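Long-range contacts in 2',5'-phosphodiesterase 12 (Homo sapiens, PDB 4Z0V), which belongs to the endonuclease/exonuclease/phosphatase family, pairing a DNase I-like, magnesium-bearing domain with an N-terminal beta domain: residues Gly106-Phe110 and Val424-Ser428; Asn382-Gly386 and Thr416-Leu421; Phe188-Val193 and Leu213-Tyr217. The contacts are given in a common frame with arbitrary orientation. Residues are numbered along the deposited sequence.

Contact 1: Gly106-Phe110 and Val424-Ser428; sequences GTCTF and VSHPS
The S425 side chain (chi1 m) points at the extended backbone of T107 and C108, and S425 OG donates a 2.9 Å hydrogen bond to T107 O. Neither segment is regular helix or strand. They run in roughly the same direction and come closest at C108 and S425, whose CA atoms are 4.2 Å apart. T107 (-140/154) and C108 (-130/150) are extended, and at T109 (-61/-29) the chain bends toward the following helix 110-113. Opposite them, S425 (-111/-1) turns segment 424-428 and H426 (-149/117) is extended again. S425 thus makes two hydrogen bonds to the other backbone: besides its hydroxyl bond, its carbonyl accepts T109 N, with T109 N to S425 O at 3.0 Å and an N-H...O angle of 162°. The same oxygen receives a CA-H...O contact, C108 CA to S425 O at 3.3 Å. T109 (chi1 p) points toward H426, and T109 OG1 hydrogen-bonds H426 ND1 at 2.7 Å in the plane of the imidazole; H426 is t with chi2 near 90°, and its NE2 is bonded to H430 O. A looser apolar touch finishes the contact: the edge of the F110 ring (chi1 p) meets proline, F110 CE2 to P427 CD at 4.3 Å, where E169 of helix 159-172 touches both side chains. The arrangement is a buried loop-to-loop junction, mostly polar, that fastens the connection from the N-terminal four-stranded antiparallel sheet to the loop leading into strand 433-439 of the DNase I-like alpha/beta sandwich.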
loop_
_atom_site.group_PDB
_atom_site.type_symbol
_atom_site.label_atom_id
_atom_site.label_comp_id
_atom_site.label_asym_id
_atom_site.label_seq_id
_atom_site.Cartn_x
_atom_site.Cartn_y
_atom_site.Cartn_z
ATOM N N GLY A 106 15.482 -14.822 -10.149
ATOM C CA GLY A 106 15.439 -16.218 -9.716
ATOM C C GLY A 106 14.565 -16.456 -8.496
ATOM O O GLY A 106 13.806 -17.429 -8.437
ATOM N N THR A 107 14.664 -15.541 -7.524
ATOM C CA THR A 107 13.915 -15.573 -6.260
ATOM C C THR A 107 13.469 -14.183 -5.875
ATOM O O THR A 107 14.124 -13.215 -6.248
ATOM C CB THR A 107 14.773 -16.124 -5.091
ATOM O OG1 THR A 107 15.806 -15.187 -4.766
ATOM C CG2 THR A 107 15.338 -17.508 -5.340
ATOM N N CYS A 108 12.381 -14.075 -5.104
ATOM C CA CYS A 108 11.932 -12.790 -4.542
ATOM C C CYS A 108 11.714 -13.046 -3.097
ATOM O O CYS A 108 11.287 -14.143 -2.765
ATOM C CB CYS A 108 10.674 -12.250 -5.207
ATOM S SG CYS A 108 10.928 -11.685 -6.903
ATOM N N THR A 109 11.898 -12.025 -2.251
ATOM C CA THR A 109 11.735 -12.168 -0.796
ATOM C C THR A 109 10.313 -12.576 -0.413
ATOM O O THR A 109 10.111 -13.193 0.631
ATOM C CB THR A 109 12.114 -10.875 -0.097
ATOM O OG1 THR A 109 11.155 -9.882 -0.457
ATOM C CG2 THR A 109 13.533 -10.424 -0.428
ATOM N N PHE A 110 9.319 -12.191 -1.234
ATOM C CA PHE A 110 7.940 -12.512 -0.915
ATOM C C PHE A 110 7.545 -13.938 -1.332
ATOM O O PHE A 110 6.428 -14.350 -1.010
ATOM C CB PHE A 110 7.011 -11.462 -1.561
ATOM C CG PHE A 110 7.271 -11.188 -3.029
ATOM C CD1 PHE A 110 6.871 -12.095 -4.006
ATOM C CD2 PHE A 110 7.918 -10.019 -3.432
ATOM C CE1 PHE A 110 7.072 -11.819 -5.362
ATOM C CE2 PHE A 110 8.117 -9.739 -4.791
ATOM C CZ PHE A 110 7.694 -10.637 -5.740
ATOM N N VAL A 424 17.301 -6.736 -6.667
ATOM C CA VAL A 424 16.708 -7.501 -7.762
ATOM C C VAL A 424 15.580 -8.438 -7.239
ATOM O O VAL A 424 14.745 -8.858 -8.025
ATOM C CB VAL A 424 17.800 -8.328 -8.508
ATOM C CG1 VAL A 424 18.805 -7.407 -9.193
ATOM C CG2 VAL A 424 18.517 -9.298 -7.562
ATOM N N SER A 425 15.547 -8.736 -5.918
ATOM C CA SER A 425 14.587 -9.660 -5.344
ATOM C C SER A 425 13.556 -8.976 -4.439
ATOM O O SER A 425 12.693 -9.652 -3.896
ATOM C CB SER A 425 15.336 -10.730 -4.549
ATOM O OG SER A 425 16.215 -11.437 -5.409
ATOM N N HIS A 426 13.653 -7.648 -4.267
ATOM C CA HIS A 426 12.784 -6.916 -3.342
ATOM C C HIS A 426 12.553 -5.501 -3.878
ATOM O O HIS A 426 13.506 -4.735 -4.024
ATOM C CB HIS A 426 13.460 -6.890 -1.964
ATOM C CG HIS A 426 12.533 -6.418 -0.898
ATOM N ND1 HIS A 426 11.752 -7.298 -0.192
ATOM C CD2 HIS A 426 12.235 -5.157 -0.513
ATOM C CE1 HIS A 426 11.021 -6.559 0.629
ATOM N NE2 HIS A 426 11.289 -5.263 0.484
ATOM N N PRO A 427 11.286 -5.152 -4.199
ATOM C CA PRO A 427 11.033 -3.903 -4.934
ATOM C C PRO A 427 10.888 -2.606 -4.140
ATOM O O PRO A 427 10.420 -1.615 -4.701
ATOM C CB PRO A 427 9.713 -4.220 -5.652
ATOM C CG PRO A 427 8.970 -5.099 -4.624
ATOM C CD PRO A 427 10.064 -5.998 -4.126
ATOM N N SER A 428 11.246 -2.583 -2.866
ATOM C CA SER A 428 11.114 -1.335 -2.103
ATOM C C SER A 428 12.261 -1.257 -1.096
ATOM O O SER A 428 12.946 -2.249 -0.906
ATOM C CB SER A 428 9.758 -1.309 -1.385
ATOM O OG SER A 428 9.701 -0.186 -0.512
#

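Contact 2: Asn382-Gly386 and Thr416-Leu421; sequences NYVGG and TTHQAL
This is a partly buried strand-to-loop contact at the magnesium end of the DNase I-like domain, where short strand 382-384 meets the irregular loop that follows helix 412-416. N382 to V384 are extended; the nearest CA atoms are those of V384 and A420, 5.1 Å apart. One backbone hydrogen bond sets the register, L421 N to Y383 O at 2.9 Å (149°). The loop reaches this position through two tight bends: Q419 N bonds T416 O at 3.1 Å, and Q419 (71/-62) then forms a classic gamma turn, closed by a weak A420 N to H418 O bond of 2.9 Å. A420 CB thereby points at the strand, 3.7 Å from both Y383 O and Y383 CD1. Y383 (chi1 t, chi2 -83°) lays its ring along the loop. A420 CB and Q419 O lie at the ring edge, with Y383 CE1 to Q419 O at 3.6 Å; Y383 OH is 3.6 Å from T416 CG2, and Y383 CB is 4.1 Å from L421 CD1 (L421 m,t). V384 CG1 touches L421 O at 3.5 Å. One water accompanies the phenol, 3.1 Å from Y383 OH and donating to Q419 O at 2.7 Å. Y151 OH, bonded to both G385 N and L421 O, ties the two segments together again. Direct polar pairing is thus limited to one backbone bond; the tyrosine supplies an apolar flank, and its hydroxyl reaches the loop carbonyl through water.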
loop_
_atom_site.group_PDB
_atom_site.type_symbol
_atom_site.label_atom_id
_atom_site.label_comp_id
_atom_site.label_asym_id
_atom_site.label_seq_id
_atom_site.Cartn_x
_atom_site.Cartn_y
_atom_site.Cartn_z
ATOM N N ASN A 382 12.437 -1.350 7.367
ATOM C CA ASN A 382 13.159 -0.522 6.420
ATOM C C ASN A 382 14.628 -0.897 6.538
ATOM O O ASN A 382 15.139 -0.902 7.654
ATOM C CB ASN A 382 12.909 0.947 6.706
ATOM C CG ASN A 382 13.742 1.909 5.873
ATOM O OD1 ASN A 382 14.525 2.660 6.403
ATOM N ND2 ASN A 382 13.506 1.998 4.578
ATOM N N TYR A 383 15.286 -1.299 5.428
ATOM C CA TYR A 383 16.691 -1.751 5.552
ATOM C C TYR A 383 17.500 -1.249 4.361
ATOM O O TYR A 383 17.383 -1.781 3.256
ATOM C CB TYR A 383 16.732 -3.281 5.656
ATOM C CG TYR A 383 18.080 -3.808 6.091
ATOM C CD1 TYR A 383 19.110 -3.990 5.171
ATOM C CD2 TYR A 383 18.349 -4.064 7.434
ATOM C CE1 TYR A 383 20.351 -4.482 5.565
ATOM C CE2 TYR A 383 19.600 -4.527 7.843
ATOM C CZ TYR A 383 20.599 -4.722 6.903
ATOM O OH TYR A 383 21.849 -5.133 7.280
ATOM N N VAL A 384 18.287 -0.203 4.580
ATOM C CA VAL A 384 19.054 0.423 3.498
ATOM C C VAL A 384 20.530 0.545 3.909
ATOM O O VAL A 384 20.878 0.219 5.040
ATOM C CB VAL A 384 18.449 1.798 3.100
ATOM C CG1 VAL A 384 17.088 1.610 2.454
ATOM C CG2 VAL A 384 18.343 2.748 4.302
ATOM N N GLY A 385 21.369 0.982 2.991
ATOM C CA GLY A 385 22.766 1.229 3.329
ATOM C C GLY A 385 22.789 2.395 4.301
ATOM O O GLY A 385 22.218 3.449 4.010
ATOM N N GLY A 386 23.330 2.174 5.491
ATOM C CA GLY A 386 23.433 3.231 6.497
ATOM C C GLY A 386 22.296 3.348 7.494
ATOM O O GLY A 386 22.394 4.134 8.440
ATOM N N THR A 416 19.808 -9.288 3.066
ATOM C CA THR A 416 21.187 -8.839 2.837
ATOM C C THR A 416 21.921 -9.531 1.673
ATOM O O THR A 416 23.129 -9.298 1.513
ATOM C CB THR A 416 22.013 -8.978 4.127
ATOM O OG1 THR A 416 22.018 -10.358 4.525
ATOM C CG2 THR A 416 21.465 -8.101 5.265
ATOM N N THR A 417 21.218 -10.323 0.840
ATOM C CA THR A 417 21.835 -11.023 -0.311
ATOM C C THR A 417 22.503 -10.009 -1.251
ATOM O O THR A 417 23.609 -10.251 -1.751
ATOM C CB THR A 417 20.786 -11.901 -1.049
ATOM O OG1 THR A 417 20.247 -12.843 -0.133
ATOM C CG2 THR A 417 21.369 -12.674 -2.235
ATOM N N HIS A 418 21.863 -8.853 -1.449
ATOM C CA HIS A 418 22.409 -7.817 -2.320
ATOM C C HIS A 418 22.661 -6.541 -1.493
ATOM O O HIS A 418 22.336 -5.420 -1.896
ATOM C CB HIS A 418 21.451 -7.608 -3.513
ATOM C CG HIS A 418 21.114 -8.888 -4.214
ATOM N ND1 HIS A 418 21.985 -9.464 -5.128
ATOM C CD2 HIS A 418 20.016 -9.674 -4.105
ATOM C CE1 HIS A 418 21.395 -10.574 -5.537
ATOM N NE2 HIS A 418 20.211 -10.746 -4.951
ATOM N N GLN A 419 23.297 -6.755 -0.321
ATOM C CA GLN A 419 23.681 -5.817 0.728
ATOM C C GLN A 419 22.455 -5.293 1.492
ATOM O O GLN A 419 22.355 -5.491 2.695
ATOM C CB GLN A 419 24.549 -4.646 0.221
ATOM C CG GLN A 419 25.015 -3.773 1.393
ATOM C CD GLN A 419 25.658 -2.485 0.994
ATOM O OE1 GLN A 419 26.406 -2.411 0.022
ATOM N NE2 GLN A 419 25.425 -1.452 1.791
ATOM N N ALA A 420 21.543 -4.606 0.803
ATOM C CA ALA A 420 20.371 -4.040 1.459
ATOM C C ALA A 420 19.258 -3.902 0.440
ATOM O O ALA A 420 19.308 -4.540 -0.632
ATOM C CB ALA A 420 20.723 -2.689 2.095
ATOM N N LEU A 421 18.256 -3.074 0.765
ATOM C CA LEU A 421 17.079 -2.928 -0.096
ATOM C C LEU A 421 17.008 -1.540 -0.750
ATOM O O LEU A 421 17.520 -0.568 -0.200
ATOM C CB LEU A 421 15.810 -3.171 0.748
ATOM C CG LEU A 421 15.773 -4.473 1.591
ATOM C CD1 LEU A 421 14.536 -4.513 2.450
ATOM C CD2 LEU A 421 15.896 -5.713 0.727
HETATM O O HOH W 1 23.856 -5.487 4.883
#

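Contact 3: Phe188-Val193 and Leu213-Tyr217; sequences FSDSLV and LATFY
F188, extended at chi1 (t), reaches from helix 185-198 to strand 213-217: F188 CD1 is 3.9 Å from A214 CB, and F188 CE1 is 3.4 Å from F216 CZ. The F188 and F216 rings meet obliquely, centroids 5.5 Å apart and planes at 38°. Past S189, D190 and S191, on the far side of the helix, a wider pi-type turn is closed by V193 N to F188 O at 2.9 Å. L192 (m,t) points at the strand, with L192 CB 3.8 Å from F216 CZ, and V193 CG2 touches the F216 ring edge at F216 CE2, 4.1 Å. F216 (m) and A214 both point to the helix; T215 between them points away. The axes approach to 11.5 Å and cross at -39°; no hydrogen bond links the segments. This is the helix-on-sheet packing of an alpha/beta sandwich: helix 185-198 forms the crossover between parallel strands 177-184 and 201-207, and strand 211-218 lies between them.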
loop_
_atom_site.group_PDB
_atom_site.type_symbol
_atom_site.label_atom_id
_atom_site.label_comp_id
_atom_site.label_asym_id
_atom_site.label_seq_id
_atom_site.Cartn_x
_atom_site.Cartn_y
_atom_site.Cartn_z
ATOM N N PHE A 188 -0.612 4.248 -9.316
ATOM C CA PHE A 188 -1.984 3.942 -8.908
ATOM C C PHE A 188 -2.835 3.577 -10.114
ATOM O O PHE A 188 -3.442 2.521 -10.120
ATOM C CB PHE A 188 -2.626 5.128 -8.158
ATOM C CG PHE A 188 -4.031 4.826 -7.692
ATOM C CD1 PHE A 188 -4.254 4.008 -6.591
ATOM C CD2 PHE A 188 -5.131 5.322 -8.379
ATOM C CE1 PHE A 188 -5.554 3.691 -6.189
ATOM C CE2 PHE A 188 -6.433 4.994 -7.980
ATOM C CZ PHE A 188 -6.636 4.186 -6.887
ATOM N N SER A 189 -2.867 4.436 -11.149
ATOM C CA SER A 189 -3.775 4.206 -12.265
ATOM C C SER A 189 -3.325 3.128 -13.258
ATOM O O SER A 189 -4.200 2.457 -13.817
ATOM C CB SER A 189 -4.023 5.522 -13.009
ATOM O OG SER A 189 -2.790 6.053 -13.463
ATOM N N ASP A 190 -2.008 2.957 -13.491
ATOM C CA ASP A 190 -1.508 2.039 -14.536
ATOM C C ASP A 190 -0.958 0.715 -14.038
ATOM O O ASP A 190 -0.819 -0.204 -14.848
ATOM C CB ASP A 190 -0.401 2.709 -15.378
ATOM C CG ASP A 190 -0.733 4.104 -15.886
ATOM O OD1 ASP A 190 -1.927 4.463 -15.900
ATOM O OD2 ASP A 190 0.204 4.842 -16.225
ATOM N N SER A 191 -0.621 0.603 -12.737
ATOM C CA SER A 191 -0.079 -0.656 -12.243
ATOM C C SER A 191 -0.967 -1.278 -11.151
ATOM O O SER A 191 -1.365 -2.434 -11.273
ATOM C CB SER A 191 1.328 -0.436 -11.700
ATOM O OG SER A 191 1.807 -1.617 -11.074
ATOM N N LEU A 192 -1.225 -0.538 -10.076
ATOM C CA LEU A 192 -1.987 -1.103 -8.951
ATOM C C LEU A 192 -3.458 -1.321 -9.289
ATOM O O LEU A 192 -3.967 -2.411 -9.052
ATOM C CB LEU A 192 -1.846 -0.210 -7.712
ATOM C CG LEU A 192 -0.406 0.066 -7.317
ATOM C CD1 LEU A 192 -0.361 1.129 -6.247
ATOM C CD2 LEU A 192 0.299 -1.234 -6.814
ATOM N N VAL A 193 -4.143 -0.316 -9.862
ATOM C CA VAL A 193 -5.561 -0.492 -10.172
ATOM C C VAL A 193 -5.758 -1.684 -11.151
ATOM O O VAL A 193 -6.513 -2.568 -10.795
ATOM C CB VAL A 193 -6.247 0.814 -10.634
ATOM C CG1 VAL A 193 -7.555 0.530 -11.371
ATOM C CG2 VAL A 193 -6.511 1.723 -9.434
ATOM N N LEU A 213 -0.979 8.222 -0.838
ATOM C CA LEU A 213 -1.505 7.061 -0.176
ATOM C C LEU A 213 -2.565 6.373 -0.996
ATOM O O LEU A 213 -3.382 7.050 -1.619
ATOM C CB LEU A 213 -2.145 7.501 1.148
ATOM C CG LEU A 213 -1.310 8.337 2.147
ATOM C CD1 LEU A 213 -2.213 8.724 3.335
ATOM C CD2 LEU A 213 -0.097 7.542 2.651
ATOM N N ALA A 214 -2.622 5.030 -0.894
ATOM C CA ALA A 214 -3.730 4.282 -1.497
ATOM C C ALA A 214 -4.256 3.234 -0.525
ATOM O O ALA A 214 -3.485 2.654 0.254
ATOM C CB ALA A 214 -3.302 3.615 -2.798
ATOM N N THR A 215 -5.576 2.974 -0.588
ATOM C CA THR A 215 -6.197 1.895 0.205
ATOM C C THR A 215 -7.011 1.075 -0.775
ATOM O O THR A 215 -7.809 1.637 -1.512
ATOM C CB THR A 215 -7.046 2.444 1.390
ATOM O OG1 THR A 215 -6.200 3.143 2.307
ATOM C CG2 THR A 215 -7.771 1.330 2.178
ATOM N N PHE A 216 -6.795 -0.227 -0.788
ATOM C CA PHE A 216 -7.530 -1.179 -1.631
ATOM C C PHE A 216 -8.316 -2.115 -0.739
ATOM O O PHE A 216 -7.854 -2.445 0.336
ATOM C CB PHE A 216 -6.592 -1.973 -2.539
ATOM C CG PHE A 216 -6.068 -1.163 -3.696
ATOM C CD1 PHE A 216 -4.909 -0.388 -3.561
ATOM C CD2 PHE A 216 -6.686 -1.229 -4.948
ATOM C CE1 PHE A 216 -4.419 0.355 -4.641
ATOM C CE2 PHE A 216 -6.199 -0.478 -6.029
ATOM C CZ PHE A 216 -5.079 0.321 -5.857
ATOM N N TYR A 217 -9.517 -2.510 -1.162
ATOM C CA TYR A 217 -10.330 -3.393 -0.333
ATOM C C TYR A 217 -10.958 -4.447 -1.215
ATOM O O TYR A 217 -11.322 -4.148 -2.350
ATOM C CB TYR A 217 -11.400 -2.601 0.463
ATOM C CG TYR A 217 -12.216 -1.661 -0.405
ATOM C CD1 TYR A 217 -11.761 -0.377 -0.698
ATOM C CD2 TYR A 217 -13.406 -2.081 -0.991
ATOM C CE1 TYR A 217 -12.452 0.452 -1.581
ATOM C CE2 TYR A 217 -14.119 -1.249 -1.854
ATOM C CZ TYR A 217 -13.635 0.013 -2.149
ATOM O OH TYR A 217 -14.355 0.835 -2.983
#

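In the fold
Contacts 1 and 2 are neighbours at one end of the DNase I-like domain, centres 12 Å apart, because the stretch 416-428 contributes a segment to each. They touch directly: V424 CG2 is 3.4 Å from H418 NE2, and H426 CG is 3.8 Å from L421 CD2. The bound magnesium lies nearby, about 8 Å from the V384 side chain of contact 2 and about 12 Å from that of H426 in contact 1. Contact 3 is set apart, buried between a sheet of the sandwich and the helix on its outer face, with its centre 20 Å from that of contact 1 and 26 Å from that of contact 2. Along the chain, contact 1 closes a long loop enclosing contact 3 and then contact 2.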